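Local coordinates for major pilin backbone protein T-antigen, T13 (Streptococcus pyogenes, PDB 6BBT) that probably builds the shaft of the group A streptococcal pilus as its major pilin, the Lancefield T-antigen used in serotyping, at residues E183-A186 with L187-K190. Residues are numbered along the deposited sequence; the frame is centred on the assembly and turned at random.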
loop_
_atom_site.group_PDB
_atom_site.type_symbol
_atom_site.label_atom_id
_atom_site.label_comp_id
_atom_site.label_asym_id
_atom_site.label_seq_id
_atom_site.Cartn_x
_atom_site.Cartn_y
_atom_site.Cartn_z
ATOM N N GLU A 183 8.775 1.639 15.005
ATOM C CA GLU A 183 7.654 1.020 15.723
ATOM C C GLU A 183 6.772 0.336 14.710
ATOM O O GLU A 183 6.564 0.865 13.624
ATOM C CB GLU A 183 6.800 2.042 16.480
ATOM C CG GLU A 183 7.543 2.963 17.415
ATOM C CD GLU A 183 8.029 2.304 18.680
ATOM O OE1 GLU A 183 8.672 3.025 19.466
ATOM O OE2 GLU A 183 7.768 1.095 18.906
ATOM N N ALA A 184 6.250 -0.826 15.065
ATOM C CA ALA A 184 5.273 -1.502 14.229
ATOM C C ALA A 184 3.984 -0.657 14.066
ATOM O O ALA A 184 3.611 0.129 14.949
ATOM C CB ALA A 184 4.961 -2.884 14.807
ATOM N N SER A 185 3.365 -0.773 12.892
ATOM C CA SER A 185 2.040 -0.215 12.614
ATOM C C SER A 185 1.157 -1.358 12.170
ATOM O O SER A 185 1.627 -2.490 12.027
ATOM C CB SER A 185 2.120 0.850 11.511
ATOM O OG SER A 185 2.430 0.285 10.231
ATOM N N ALA A 186 -0.110 -1.073 11.901
ATOM C CA ALA A 186 -1.004 -2.088 11.328
ATOM C C ALA A 186 -0.547 -2.579 9.938
ATOM O O ALA A 186 -0.765 -3.736 9.575
ATOM C CB ALA A 186 -2.426 -1.544 11.229
ATOM N N LEU A 187 0.098 -1.701 9.180
ATOM C CA LEU A 187 0.576 -2.027 7.835
ATOM C C LEU A 187 1.926 -2.727 7.796
ATOM O O LEU A 187 2.172 -3.480 6.863
ATOM C CB LEU A 187 0.726 -0.774 6.989
ATOM C CG LEU A 187 -0.471 0.099 6.543
ATOM C CD1 LEU A 187 -0.216 0.611 5.120
ATOM C CD2 LEU A 187 -1.795 -0.612 6.557
ATOM N N TYR A 188 2.808 -2.418 8.743
ATOM C CA TYR A 188 4.171 -2.954 8.756
ATOM C C TYR A 188 4.482 -3.467 10.151
ATOM O O TYR A 188 4.693 -2.693 11.065
ATOM C CB TYR A 188 5.175 -1.859 8.314
ATOM C CG TYR A 188 4.784 -1.258 6.992
ATOM C CD1 TYR A 188 5.040 -1.925 5.808
ATOM C CD2 TYR A 188 4.108 -0.043 6.930
ATOM C CE1 TYR A 188 4.672 -1.388 4.586
ATOM C CE2 TYR A 188 3.739 0.508 5.722
ATOM C CZ TYR A 188 4.001 -0.180 4.557
ATOM O OH TYR A 188 3.617 0.370 3.370
ATOM N N GLU A 189 4.544 -4.783 10.275
ATOM C CA GLU A 189 4.500 -5.469 11.542
ATOM C C GLU A 189 5.879 -5.748 12.118
ATOM O O GLU A 189 6.901 -5.804 11.404
ATOM C CB GLU A 189 3.760 -6.789 11.374
ATOM C CG GLU A 189 2.348 -6.608 10.814
ATOM C CD GLU A 189 1.446 -7.783 11.127
ATOM O OE1 GLU A 189 1.806 -8.924 10.764
ATOM O OE2 GLU A 189 0.381 -7.557 11.744
ATOM N N LYS A 190 5.874 -5.947 13.425
ATOM C CA LYS A 190 7.054 -6.348 14.189
ATOM C C LYS A 190 7.726 -7.562 13.588
ATOM O O LYS A 190 7.069 -8.506 13.148
ATOM C CB LYS A 190 6.632 -6.696 15.626
ATOM C CG LYS A 190 7.759 -7.046 16.579
ATOM C CD LYS A 190 7.198 -7.294 17.984
ATOM C CE LYS A 190 8.247 -7.921 18.907
ATOM N NZ LYS A 190 9.498 -7.117 19.087
#
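Ser-185 OG approaches the Tyr-188 ring obliquely, 3.7 Å from CD2. Beyond this turn the same tyrosine side chain, which is buried, touches Pro-27 and Ile-230. OG is within reach of both the ring and the backbone because it sits between the serine's own N and carbonyl carbon (chi1 69°), turned in over the bend. There it takes two N-H groups: that of Tyr-188 at 3.1 Å from N to OG (148° at the hydrogen), and that of Leu-187, a weak bond with N 3.2 Å from OG. The backbone angles of Ala-186 and Leu-187 fit a type I beta turn spanning 185-188; the weak bond to the amide two residues on gives it the character of an ST turn, and the better bond goes to the amide three residues on. It lies in the loop from strand 176-183 to strand 193-198, in the DUF7601 domain of the transthyretin clan. The two ends of the turn are joined by a bond from Ser-185 N to Tyr-188 O, 3.0 Å. The same oxygen has Ala-184 CA at 3.4 Å, a CA-H...O contact. Ala-184 CB points across to the returning chain, 3.5 Å from Lys-190 N. The bend faces the N-terminal domain: Asn-69 bonds to Leu-187 O and Glu-189 N, Lys-28 forms a salt bridge with Glu-189, and the Leu-187 side chain touches Ile-106.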